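Local structure of nitrate transport protein nrtA (Synechocystis sp., 2G29) at residues N199-A204 with Q221-Q226; A144-A149 with R172-A177; A41-A46 with E277-I282; P99-M104 with G346-S351; N79-S84 with T106-K111. The protein binds nitrate as the solute-binding component of the NrtABCD ABC transporter, which takes up nitrate and probably nitrite. All blocks are in the same frame, centred on the assembly; numbering follows the deposited sequence.

Interaction 1: residues N199-A204 with Q221-Q226; sequences NVKVNA and QGVGYQ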
# COMPACT_ATOMS: atom_id res chain seq x y z
N ASN A 199 18.86 3.72 -5.42
CA ASN A 199 19.59 3.36 -4.22
C ASN A 199 20.21 1.97 -4.29
O ASN A 199 21.36 1.79 -3.88
CB ASN A 199 18.70 3.49 -2.99
CG ASN A 199 18.72 4.88 -2.42
OD1 ASN A 199 19.48 5.17 -1.49
ND2 ASN A 199 17.93 5.78 -3.00
N VAL A 200 19.48 0.98 -4.82
CA VAL A 200 20.08 -0.35 -4.87
C VAL A 200 21.27 -0.34 -5.84
O VAL A 200 22.25 -1.05 -5.65
CB VAL A 200 19.03 -1.49 -5.18
CG1 VAL A 200 18.64 -1.50 -6.64
CG2 VAL A 200 19.60 -2.85 -4.72
N LYS A 201 21.19 0.53 -6.83
CA LYS A 201 22.29 0.67 -7.79
C LYS A 201 23.57 1.12 -7.12
O LYS A 201 24.66 0.86 -7.64
CB LYS A 201 21.91 1.65 -8.90
CG LYS A 201 20.67 1.25 -9.69
CD LYS A 201 20.31 2.29 -10.73
CE LYS A 201 21.55 2.76 -11.49
NZ LYS A 201 22.23 3.88 -10.79
N VAL A 202 23.47 1.89 -6.04
CA VAL A 202 24.69 2.35 -5.35
C VAL A 202 24.92 1.59 -4.04
O VAL A 202 25.61 2.07 -3.14
CB VAL A 202 24.66 3.88 -5.06
CG1 VAL A 202 24.81 4.64 -6.37
CG2 VAL A 202 23.37 4.28 -4.35
N ASN A 203 24.32 0.40 -3.95
CA ASN A 203 24.46 -0.46 -2.79
C ASN A 203 24.11 0.19 -1.45
O ASN A 203 24.80 -0.02 -0.43
CB ASN A 203 25.89 -1.03 -2.72
CG ASN A 203 25.95 -2.33 -1.95
OD1 ASN A 203 25.05 -3.16 -2.07
ND2 ASN A 203 27.02 -2.53 -1.16
N ALA A 204 23.04 0.97 -1.41
CA ALA A 204 22.63 1.60 -0.18
C ALA A 204 21.94 0.61 0.76
O ALA A 204 21.74 0.91 1.94
CB ALA A 204 21.67 2.78 -0.48
N GLN A 221 16.17 -3.65 -15.33
CA GLN A 221 17.43 -2.93 -15.41
C GLN A 221 18.61 -3.81 -14.99
O GLN A 221 19.77 -3.41 -15.15
CB GLN A 221 17.37 -1.64 -14.55
CG GLN A 221 16.44 -0.61 -15.16
CD GLN A 221 16.53 0.78 -14.55
OE1 GLN A 221 15.68 1.63 -14.82
NE2 GLN A 221 17.54 1.02 -13.75
N GLY A 222 18.31 -5.00 -14.46
CA GLY A 222 19.36 -5.92 -14.05
C GLY A 222 20.13 -5.49 -12.83
O GLY A 222 21.29 -5.88 -12.67
N VAL A 223 19.51 -4.70 -11.96
CA VAL A 223 20.22 -4.20 -10.79
C VAL A 223 19.84 -4.91 -9.51
O VAL A 223 20.23 -4.50 -8.42
CB VAL A 223 20.04 -2.67 -10.61
CG1 VAL A 223 20.63 -1.97 -11.84
CG2 VAL A 223 18.57 -2.31 -10.45
N GLY A 224 19.10 -6.00 -9.66
CA GLY A 224 18.69 -6.81 -8.52
C GLY A 224 17.74 -7.87 -9.01
O GLY A 224 17.46 -7.94 -10.20
N TYR A 225 17.30 -8.76 -8.12
CA TYR A 225 16.29 -9.76 -8.49
C TYR A 225 15.19 -9.77 -7.43
O TYR A 225 15.34 -9.19 -6.36
CB TYR A 225 16.90 -11.16 -8.68
CG TYR A 225 17.32 -11.90 -7.42
CD1 TYR A 225 16.49 -12.87 -6.87
CD2 TYR A 225 18.57 -11.67 -6.84
CE1 TYR A 225 16.90 -13.62 -5.78
CE2 TYR A 225 19.00 -12.42 -5.75
CZ TYR A 225 18.17 -13.39 -5.22
OH TYR A 225 18.57 -14.18 -4.16
N GLN A 226 14.07 -10.39 -7.76
CA GLN A 226 12.93 -10.41 -6.87
C GLN A 226 12.79 -11.72 -6.14
O GLN A 226 12.80 -12.77 -6.76
CB GLN A 226 11.65 -10.09 -7.65
CG GLN A 226 10.38 -10.01 -6.77
CD GLN A 226 9.26 -9.16 -7.35
OE1 GLN A 226 8.20 -8.99 -6.74
NE2 GLN A 226 9.50 -8.60 -8.51
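Two helix ends capped by Schellman motifs face each other on the outside of one domain of this type II periplasmic binding fold. Helix 196-201, the crossover between parallel strands 187-190 and 207-211, presents Val-200 and Lys-201 to Val-223, which follows the C-terminus of helix 214-221. Val-223 is the wedge: its two methyl groups divide between the two partners. CG2 of Val-223 lies 3.9 Å from CG1 of Val-200, and CG1 of Val-223 lies 3.9 Å from CG of Lys-201. The first torsion of Val-200 (chi1 75°) sets its CG1 between backbone N and carbonyl carbon, from where that methyl also comes within 3.8 Å of Val-223 O. The valine pair is the more sheltered half. Lys-201 uses its aliphatic root as a hydrophobic flank; its CD passes 4.3 Å from NE2 of the solvent-facing Gln-221, and the chain bends only beyond it. No hydrogen bond joins the segments, and between them the contact is van der Waals packing. Gly-222, with positive phi, turns the chain out of helix 214-221, and its carbonyl accepts a bond from Asn-132 ND2. On the other side of the contact, Asn-203 plays the same role for helix 196-201: Ala-204 N bonds to Asn-199 O at 3.1 Å and Asn-203 N to Val-200 O at 3.0 Å.

Interaction 2: residues A144-A149 with R172-A177; sequences APLKEA and RYWLAA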
# COMPACT_ATOMS: atom_id res chain seq x y z
N ALA A 144 15.61 -17.46 5.34
CA ALA A 144 16.69 -17.98 6.20
C ALA A 144 18.12 -17.97 5.64
O ALA A 144 19.06 -17.69 6.39
CB ALA A 144 16.32 -19.39 6.69
N PRO A 145 18.31 -18.28 4.35
CA PRO A 145 19.68 -18.27 3.79
C PRO A 145 20.37 -16.91 3.90
O PRO A 145 21.61 -16.80 3.85
CB PRO A 145 19.47 -18.68 2.33
CG PRO A 145 18.01 -18.37 2.06
CD PRO A 145 17.35 -18.77 3.36
N LEU A 146 19.59 -15.85 4.05
CA LEU A 146 20.18 -14.52 4.18
C LEU A 146 20.88 -14.30 5.51
O LEU A 146 21.69 -13.39 5.64
CB LEU A 146 19.10 -13.44 4.01
CG LEU A 146 18.47 -13.40 2.62
CD1 LEU A 146 17.35 -12.34 2.67
CD2 LEU A 146 19.49 -13.03 1.53
N LYS A 147 20.58 -15.11 6.50
CA LYS A 147 21.18 -14.92 7.81
C LYS A 147 22.73 -14.95 7.77
O LYS A 147 23.40 -14.00 8.21
CB LYS A 147 20.65 -16.00 8.76
CG LYS A 147 21.19 -15.91 10.17
CD LYS A 147 20.06 -16.01 11.19
CE LYS A 147 20.57 -15.85 12.59
NZ LYS A 147 20.01 -14.63 13.22
N GLU A 148 23.28 -16.03 7.23
CA GLU A 148 24.73 -16.15 7.10
C GLU A 148 25.30 -15.14 6.11
O GLU A 148 26.42 -14.66 6.27
CB GLU A 148 25.12 -17.55 6.65
CG GLU A 148 24.89 -18.67 7.67
CD GLU A 148 25.67 -19.93 7.31
OE1 GLU A 148 25.72 -20.28 6.10
OE2 GLU A 148 26.22 -20.58 8.22
N ALA A 149 24.53 -14.80 5.07
CA ALA A 149 25.03 -13.84 4.08
C ALA A 149 25.10 -12.42 4.63
O ALA A 149 26.06 -11.69 4.36
CB ALA A 149 24.14 -13.88 2.82
N ARG A 172 9.88 -6.85 7.24
CA ARG A 172 10.19 -7.33 8.59
C ARG A 172 9.53 -8.69 8.81
O ARG A 172 10.12 -9.56 9.47
CB ARG A 172 9.67 -6.38 9.65
CG ARG A 172 10.47 -5.10 9.76
CD ARG A 172 9.84 -4.15 10.76
NE ARG A 172 10.70 -2.98 10.93
CZ ARG A 172 11.33 -2.67 12.07
NH1 ARG A 172 11.18 -3.41 13.17
NH2 ARG A 172 12.19 -1.65 12.07
N TYR A 173 8.32 -8.91 8.30
CA TYR A 173 7.65 -10.20 8.50
C TYR A 173 8.43 -11.32 7.82
O TYR A 173 8.64 -12.41 8.38
CB TYR A 173 6.21 -10.12 7.94
CG TYR A 173 5.34 -11.29 8.32
CD1 TYR A 173 4.47 -11.20 9.40
CD2 TYR A 173 5.48 -12.53 7.67
CE1 TYR A 173 3.75 -12.32 9.84
CE2 TYR A 173 4.79 -13.66 8.13
CZ TYR A 173 3.93 -13.55 9.20
OH TYR A 173 3.27 -14.64 9.76
N TRP A 174 8.87 -11.05 6.59
CA TRP A 174 9.60 -12.03 5.79
C TRP A 174 10.94 -12.35 6.45
O TRP A 174 11.31 -13.54 6.58
CB TRP A 174 9.78 -11.45 4.38
CG TRP A 174 10.74 -12.16 3.42
CD1 TRP A 174 10.57 -13.37 2.82
CD2 TRP A 174 11.93 -11.60 2.90
NE1 TRP A 174 11.59 -13.59 1.93
CE2 TRP A 174 12.45 -12.53 1.96
CE3 TRP A 174 12.62 -10.41 3.12
CZ2 TRP A 174 13.63 -12.29 1.25
CZ3 TRP A 174 13.78 -10.17 2.42
CH2 TRP A 174 14.29 -11.11 1.49
N LEU A 175 11.66 -11.32 6.90
CA LEU A 175 12.98 -11.55 7.51
C LEU A 175 12.83 -12.24 8.84
O LEU A 175 13.60 -13.15 9.16
CB LEU A 175 13.78 -10.24 7.65
CG LEU A 175 14.28 -9.70 6.30
CD1 LEU A 175 14.71 -8.24 6.41
CD2 LEU A 175 15.46 -10.56 5.81
N ALA A 176 11.81 -11.87 9.61
CA ALA A 176 11.59 -12.51 10.89
C ALA A 176 11.20 -13.97 10.73
O ALA A 176 11.63 -14.79 11.54
CB ALA A 176 10.52 -11.74 11.69
N ALA A 177 10.38 -14.30 9.74
CA ALA A 177 9.99 -15.71 9.53
C ALA A 177 11.26 -16.49 9.22
O ALA A 177 11.36 -17.69 9.53
CB ALA A 177 9.01 -15.83 8.36
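Leu-146 presses one methyl, CD1, against the six-membered ring of Trp-174, and this is where the packing is tight. The methyl carbon stands 3.5 Å from CH2 of the indole and 4.0 Å from its CZ2, approaching the ring obliquely, while the leucine and tryptophan side chains run at about a right angle to one another. The same CD1 reaches CD2 of Leu-175 at 4.1 Å, so a single branch of Leu-146 touches two successive residues of helix 166-177. Trp-174 can bring the CH2 end of its six-membered ring to the leucine because CG lies opposite the backbone N (chi1 169°), swinging the indole out toward helix 146-151. Its pyrrole N-H is used on Gly-140 O, a bond that helps fix the rotation of the ring, and Ile-128, Ala-227 and Leu-228 pack around it. Leu-146 in turn leans on Leu-130 and Tyr-134. All three touching residues are buried, and the contact is wholly apolar.

The rest of the short helix is different in kind. Lys-147 and Glu-148 are exposed and do not touch the opposing segment; the lysine is nevertheless tied down, its NZ forming a salt bridge with Asp-185 and a hydrogen bond to Gly-179 O. On the second helix, Ala-177 is likewise exposed. Near the start of helix 166-177 stands His-167, a nitrate ligand, and the helix connects parallel strands 157-160 and 187-190 in a beta-alpha-beta crossover, of the kind from which the alpha/beta domains of periplasmic binding proteins are built.

Interaction 3: residues A41-A46 with E277-I282; sequences ALTDAA and EEMCQI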
# COMPACT_ATOMS: atom_id res chain seq x y z
N ALA A 41 4.26 7.73 -7.01
CA ALA A 41 4.33 7.07 -8.33
C ALA A 41 4.46 5.57 -8.20
O ALA A 41 5.58 5.02 -8.17
CB ALA A 41 5.52 7.63 -9.13
N LEU A 42 3.29 4.94 -8.12
CA LEU A 42 3.10 3.50 -7.93
C LEU A 42 1.84 3.07 -8.67
O LEU A 42 0.85 3.80 -8.65
CB LEU A 42 2.91 3.21 -6.44
CG LEU A 42 4.12 3.56 -5.60
CD1 LEU A 42 3.69 3.77 -4.16
CD2 LEU A 42 5.17 2.49 -5.72
N THR A 43 1.86 1.87 -9.24
CA THR A 43 0.71 1.38 -9.98
C THR A 43 -0.56 1.39 -9.14
O THR A 43 -1.64 1.64 -9.68
CB THR A 43 0.97 -0.01 -10.50
OG1 THR A 43 2.24 -0.00 -11.15
CG2 THR A 43 -0.11 -0.40 -11.55
N ASP A 44 -0.46 1.16 -7.83
CA ASP A 44 -1.67 1.15 -7.02
C ASP A 44 -2.28 2.54 -6.74
O ASP A 44 -3.30 2.65 -6.05
CB ASP A 44 -1.49 0.34 -5.72
CG ASP A 44 -0.24 0.70 -4.95
OD1 ASP A 44 0.18 1.85 -4.93
OD2 ASP A 44 0.29 -0.24 -4.30
N ALA A 45 -1.71 3.58 -7.34
CA ALA A 45 -2.30 4.92 -7.31
C ALA A 45 -3.22 5.05 -8.53
O ALA A 45 -3.92 6.04 -8.67
CB ALA A 45 -1.21 5.98 -7.40
N ALA A 46 -3.21 4.03 -9.41
CA ALA A 46 -4.01 4.11 -10.65
C ALA A 46 -5.45 4.59 -10.49
O ALA A 46 -5.89 5.43 -11.26
CB ALA A 46 -4.00 2.78 -11.40
N GLU A 277 -3.98 -2.35 -20.65
CA GLU A 277 -3.06 -1.72 -21.58
C GLU A 277 -3.19 -0.20 -21.51
O GLU A 277 -2.21 0.54 -21.33
CB GLU A 277 -3.34 -2.24 -22.99
CG GLU A 277 -3.22 -3.75 -23.12
CD GLU A 277 -3.97 -4.34 -24.29
OE1 GLU A 277 -5.23 -4.27 -24.32
OE2 GLU A 277 -3.29 -4.89 -25.20
N GLU A 278 -4.42 0.28 -21.66
CA GLU A 278 -4.67 1.69 -21.61
C GLU A 278 -4.26 2.29 -20.26
O GLU A 278 -3.66 3.35 -20.22
CB GLU A 278 -6.14 1.98 -21.91
CG GLU A 278 -6.38 3.45 -22.13
CD GLU A 278 -7.86 3.82 -22.31
OE1 GLU A 278 -8.69 2.92 -22.50
OE2 GLU A 278 -8.13 5.02 -22.27
N MET A 279 -4.56 1.59 -19.18
CA MET A 279 -4.19 2.08 -17.85
C MET A 279 -2.69 2.33 -17.78
O MET A 279 -2.25 3.37 -17.35
CB MET A 279 -4.58 1.05 -16.79
CG MET A 279 -4.29 1.52 -15.38
SD MET A 279 -4.66 0.29 -14.14
CE MET A 279 -3.20 -0.74 -14.28
N CYS A 280 -1.91 1.35 -18.22
CA CYS A 280 -0.48 1.46 -18.17
C CYS A 280 0.08 2.50 -19.14
O CYS A 280 1.11 3.12 -18.86
CB CYS A 280 0.14 0.08 -18.38
SG CYS A 280 -0.20 -1.03 -16.95
N GLN A 281 -0.56 2.68 -20.30
CA GLN A 281 -0.09 3.75 -21.20
C GLN A 281 -0.24 5.10 -20.50
O GLN A 281 0.63 5.97 -20.59
CB GLN A 281 -0.90 3.81 -22.47
CG GLN A 281 -0.73 2.62 -23.37
CD GLN A 281 -1.64 2.74 -24.58
OE1 GLN A 281 -2.80 3.11 -24.45
NE2 GLN A 281 -1.10 2.45 -25.76
N ILE A 282 -1.37 5.27 -19.81
CA ILE A 282 -1.64 6.50 -19.08
C ILE A 282 -0.62 6.67 -17.95
O ILE A 282 0.00 7.72 -17.86
CB ILE A 282 -3.07 6.48 -18.50
CG1 ILE A 282 -4.11 6.56 -19.63
CG2 ILE A 282 -3.29 7.68 -17.58
CD1 ILE A 282 -5.56 6.28 -19.17
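Met-279 reaches from helix 276-284 to Ala-46 and Thr-43, and its side chain can be followed outward atom by atom. CB points across the interface but is still 5.7 Å from CB of Ala-46. CG comes to 4.2 Å of that alanine methyl, and SD to 3.8 Å, the closest approach between the segments. The first two torsions are both extended (chi1 -177°, chi2 -177°), carrying the sulfur straight out from the helix; the third then bends (chi3 80°) and turns CE away to the neighbouring Thr-43, whose CG2 it meets at 4.1 Å. At that end the threonine and methionine side chains cross at about a right angle, methyl against methyl. Thr-43 thus contributes its carbon branch to the contact, and every touching group is buried and nonpolar.

The receiving surface is shaped by a 3-10 turn over residues 43-45. Ala-45 N bonds to Leu-42 O and Ala-46 N to Thr-43 O, each at 2.9 Å, bringing Thr-43 and Ala-46 round to the same partner. Between them, Asp-44 turns elsewhere and makes a salt bridge with Lys-240, one of the nitrate-binding residues, so the turn packed under Met-279 is close to the site. The turn links strand 36-39, of the sheet that also holds strands 66-69 and 91-95, to helix 46-53. Helix 253-271 flanks the contact, its Cys-270 touching both Ala-46 and Met-279 and its Trp-269 lying against Met-279, while His-93 of strand 91-95 borders Asp-44 and Ala-45.

Interaction 4: residues P99-M104 with G346-S351; sequences PYLITM and GYLPAS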
# COMPACT_ATOMS: atom_id res chain seq x y z
N PRO A 99 -2.79 6.71 7.94
CA PRO A 99 -3.85 7.54 8.50
C PRO A 99 -3.94 7.33 10.02
O PRO A 99 -4.28 8.28 10.76
CB PRO A 99 -5.10 7.05 7.76
CG PRO A 99 -4.54 6.76 6.40
CD PRO A 99 -3.23 6.05 6.70
N TYR A 100 -3.59 6.13 10.51
CA TYR A 100 -3.62 5.84 11.93
C TYR A 100 -2.45 6.54 12.64
O TYR A 100 -2.65 7.18 13.67
CB TYR A 100 -3.53 4.33 12.15
CG TYR A 100 -4.83 3.66 11.82
CD1 TYR A 100 -5.06 3.06 10.57
CD2 TYR A 100 -5.89 3.71 12.74
CE1 TYR A 100 -6.30 2.54 10.26
CE2 TYR A 100 -7.14 3.20 12.43
CZ TYR A 100 -7.33 2.62 11.20
OH TYR A 100 -8.58 2.14 10.91
N LEU A 101 -1.25 6.41 12.10
CA LEU A 101 -0.08 7.02 12.75
C LEU A 101 -0.19 8.56 12.76
O LEU A 101 0.30 9.22 13.66
CB LEU A 101 1.18 6.56 12.05
CG LEU A 101 1.39 5.03 12.07
CD1 LEU A 101 2.45 4.67 11.06
CD2 LEU A 101 1.80 4.53 13.46
N ILE A 102 -0.81 9.12 11.74
CA ILE A 102 -0.98 10.56 11.66
C ILE A 102 -2.11 11.03 12.61
O ILE A 102 -1.98 12.06 13.29
CB ILE A 102 -1.28 11.01 10.21
CG1 ILE A 102 -0.04 10.73 9.35
CG2 ILE A 102 -1.64 12.49 10.18
CD1 ILE A 102 -0.31 10.89 7.82
N THR A 103 -3.21 10.29 12.67
CA THR A 103 -4.32 10.64 13.58
C THR A 103 -3.83 10.55 15.02
O THR A 103 -4.08 11.43 15.85
CB THR A 103 -5.49 9.66 13.43
OG1 THR A 103 -6.09 9.81 12.12
CG2 THR A 103 -6.51 9.88 14.49
N MET A 104 -3.12 9.46 15.33
CA MET A 104 -2.65 9.26 16.72
C MET A 104 -1.57 10.26 17.04
O MET A 104 -1.56 10.80 18.17
CB MET A 104 -2.13 7.84 16.90
CG MET A 104 -3.24 6.84 16.73
SD MET A 104 -2.73 5.06 16.77
CE MET A 104 -2.59 4.87 18.56
N GLY A 346 6.96 -2.26 18.17
CA GLY A 346 7.15 -1.13 19.08
C GLY A 346 6.84 0.24 18.53
O GLY A 346 7.20 1.25 19.16
N TYR A 347 6.21 0.32 17.37
CA TYR A 347 5.84 1.62 16.81
C TYR A 347 4.65 2.22 17.55
O TYR A 347 4.49 3.44 17.56
CB TYR A 347 5.49 1.50 15.32
CG TYR A 347 6.67 1.28 14.41
CD1 TYR A 347 6.80 0.11 13.70
CD2 TYR A 347 7.63 2.29 14.24
CE1 TYR A 347 7.89 -0.08 12.81
CE2 TYR A 347 8.71 2.12 13.35
CZ TYR A 347 8.82 0.94 12.65
OH TYR A 347 9.87 0.81 11.74
N LEU A 348 3.81 1.38 18.14
CA LEU A 348 2.65 1.84 18.90
C LEU A 348 2.70 1.18 20.28
O LEU A 348 3.19 0.06 20.43
CB LEU A 348 1.33 1.46 18.22
CG LEU A 348 0.98 2.21 16.92
CD1 LEU A 348 -0.35 1.67 16.42
CD2 LEU A 348 0.88 3.73 17.16
N PRO A 349 2.12 1.84 21.29
CA PRO A 349 2.13 1.26 22.64
C PRO A 349 1.41 -0.09 22.69
O PRO A 349 0.36 -0.26 22.06
CB PRO A 349 1.40 2.33 23.48
CG PRO A 349 1.56 3.60 22.70
CD PRO A 349 1.47 3.16 21.25
N ALA A 350 1.94 -1.02 23.47
CA ALA A 350 1.32 -2.33 23.61
C ALA A 350 -0.08 -2.16 24.22
O ALA A 350 -0.36 -1.20 24.93
CB ALA A 350 2.19 -3.21 24.51
N SER A 351 -0.97 -3.09 23.96
CA SER A 351 -2.31 -2.90 24.53
C SER A 351 -3.14 -1.73 23.93
O SER A 351 -4.36 -1.71 24.16
CB SER A 351 -2.20 -2.74 26.07
OG SER A 351 -1.45 -3.79 26.69
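Pro-99 O, one turn before Thr-103 in helix 97-104, is gripped twice by that threonine. The hydroxyl OG1 donates to it at 2.7 Å, with a C=O...O angle of 154° and a tilt of 26° from the carbonyl plane; the backbone N of Thr-103 arrives from the opposite face at 3.0 Å. The same OG1 accepts from Met-115 N, and so connects the helix to the start of strand 115-120. Against this bonded frame the contact itself is made by Leu-348, whose CD2 fits between two side chains of the helix. It lies 3.9 Å from CD2 of Leu-101 and 3.9 Å from SD of Met-104. The methionine bends at its last torsion (chi3 80°), which brings CE also to 3.9 Å of Leu-348 CD2, so the thioether curls about that methyl rather than touching it at a single point. Leu-348 CD1 adds a longer approach of 4.2 Å to Met-104 SD. The two leucines meet at a slant, whereas Met-104 crosses Leu-348 nearly perpendicularly. Leu-348 belongs to the connection from helix 332-344 to helix 354-361, begun by Gly-346 in a Schellman motif, and packs on Leu-339 as well. With no hydrogen bond between the segments, the late part of the chain is held to helix 97-104 here by dispersion and the burial of methyl and thioether groups, an attachment that imposes little directional demand.

Interaction 5: residues N79-S84 with T106-K111; sequences NLVLGS and TVTDGK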
# COMPACT_ATOMS: atom_id res chain seq x y z
N ASN A 79 2.40 17.12 3.91
CA ASN A 79 1.33 17.84 3.25
C ASN A 79 -0.04 17.56 3.84
O ASN A 79 -0.91 18.42 3.83
CB ASN A 79 1.38 17.56 1.73
CG ASN A 79 2.51 18.31 1.06
OD1 ASN A 79 2.76 19.46 1.42
ND2 ASN A 79 3.21 17.68 0.10
N LEU A 80 -0.25 16.36 4.39
CA LEU A 80 -1.52 16.05 5.04
C LEU A 80 -1.60 16.80 6.39
O LEU A 80 -2.67 17.26 6.76
CB LEU A 80 -1.66 14.54 5.27
CG LEU A 80 -2.03 13.76 4.00
CD1 LEU A 80 -1.76 12.29 4.26
CD2 LEU A 80 -3.50 13.95 3.65
N VAL A 81 -0.48 16.90 7.11
CA VAL A 81 -0.48 17.64 8.38
C VAL A 81 -0.79 19.13 8.08
O VAL A 81 -1.54 19.79 8.81
CB VAL A 81 0.86 17.45 9.13
CG1 VAL A 81 0.94 18.42 10.30
CG2 VAL A 81 0.96 16.03 9.66
N LEU A 82 -0.25 19.63 6.97
CA LEU A 82 -0.55 21.01 6.60
C LEU A 82 -2.02 21.26 6.22
O LEU A 82 -2.63 22.26 6.69
CB LEU A 82 0.30 21.44 5.41
CG LEU A 82 1.72 21.89 5.63
CD1 LEU A 82 2.25 22.24 4.25
CD2 LEU A 82 1.81 23.08 6.61
N GLY A 83 -2.58 20.41 5.35
CA GLY A 83 -3.94 20.57 4.89
C GLY A 83 -3.91 21.53 3.71
O GLY A 83 -2.96 22.30 3.56
N SER A 84 -4.95 21.50 2.89
CA SER A 84 -4.97 22.38 1.73
C SER A 84 -4.97 23.88 2.05
O SER A 84 -4.39 24.65 1.30
CB SER A 84 -6.14 22.03 0.82
OG SER A 84 -7.37 22.28 1.45
N THR A 106 1.99 9.71 16.28
CA THR A 106 3.35 9.18 16.38
C THR A 106 4.33 9.65 15.32
O THR A 106 5.50 9.80 15.62
CB THR A 106 3.31 7.65 16.37
OG1 THR A 106 4.64 7.10 16.42
CG2 THR A 106 2.67 7.18 15.20
N VAL A 107 3.85 9.90 14.09
CA VAL A 107 4.73 10.32 13.01
C VAL A 107 4.54 11.78 12.67
O VAL A 107 4.82 12.20 11.55
CB VAL A 107 4.49 9.50 11.73
CG1 VAL A 107 4.81 8.03 11.97
CG2 VAL A 107 3.05 9.66 11.26
N THR A 108 4.11 12.57 13.65
CA THR A 108 3.86 13.99 13.39
C THR A 108 4.64 14.97 14.23
O THR A 108 4.50 16.18 14.03
CB THR A 108 2.40 14.36 13.65
OG1 THR A 108 2.07 14.10 15.02
CG2 THR A 108 1.48 13.54 12.76
N ASP A 109 5.39 14.49 15.20
CA ASP A 109 6.13 15.46 16.02
C ASP A 109 5.19 16.55 16.61
O ASP A 109 5.28 17.75 16.30
CB ASP A 109 7.23 16.14 15.21
CG ASP A 109 8.21 16.90 16.09
OD1 ASP A 109 8.95 17.74 15.55
OD2 ASP A 109 8.25 16.65 17.32
N GLY A 110 4.26 16.09 17.43
CA GLY A 110 3.34 16.96 18.11
C GLY A 110 2.17 17.56 17.37
O GLY A 110 1.56 18.52 17.86
N LYS A 111 1.83 17.00 16.21
CA LYS A 111 0.73 17.52 15.42
C LYS A 111 -0.24 16.43 14.96
O LYS A 111 -0.45 16.24 13.76
CB LYS A 111 1.27 18.27 14.19
CG LYS A 111 2.16 19.48 14.57
CD LYS A 111 2.78 20.13 13.33
CE LYS A 111 3.83 21.19 13.70
NZ LYS A 111 4.76 21.50 12.56
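Val-81 faces the loop 106-111 with both methyl groups, and each has its own partner. CG1 is set opposite the backbone N (chi1 169°) and comes to rest against the aliphatic part of Lys-111, 3.9 Å from its CB and equally far from its CD. The lysine chain is extended beyond CG and runs across the valine at about a right angle, its stem touching while its amino end continues past. CG2 of Val-81 meets CG2 of Thr-108 at 4.0 Å, these two side chains crossing at a slant. The threonine therefore shows its methyl to the helix and keeps its hydroxyl for the loop. Its OG1 accepts from the backbone N of Lys-111 at 3.1 Å with an N-H...O angle of 142°, an ST motif, and it also bonds to Gly-105 O. Replacing Thr-108 by an alanine would remove both branches, and is likely to leave Lys-111 N and Gly-105 O without this shared mate and to open a gap beside Val-81 CG2. In the fold, Val-81 sits in the last turn of helix 73-82, which connects the parallel strands 66-69 and 91-95 of the sheet and begins with the nitrate ligand Trp-73. The loop comes between helix 97-104 and strand 115-120. A polar tie accompanies the apolar one, since Arg-77 of the same helix donates through NH1 to Val-107 O. Past Val-81 the helix stops at Gly-83, whose phi is positive and whose N still reaches Asn-79 O at 3.0 Å.

The contacts appear to divide between the two domains of the C-clamp. Interactions 3, 4 and 5 each use an element next to a strand of the sheet that includes 36-39 and 91-95; interactions 1 and 2, centres 19 Å apart, involve elements around the sheet with strands 157-160 and 207-211. Interactions 4 and 5, centres 14 Å apart, share packing of Leu-101 on Thr-106, and their segments alternate along the chain. Interactions 5, 2 and 1 close in that order over short spans, whereas 3 and 4 span more than 200 residues, packing later segments on first-sheet elements, while nitrate probably binds between the domains, as in such clamps. Arg-172 on Tyr-347 joins the second sheet's domain to the late-chain connection.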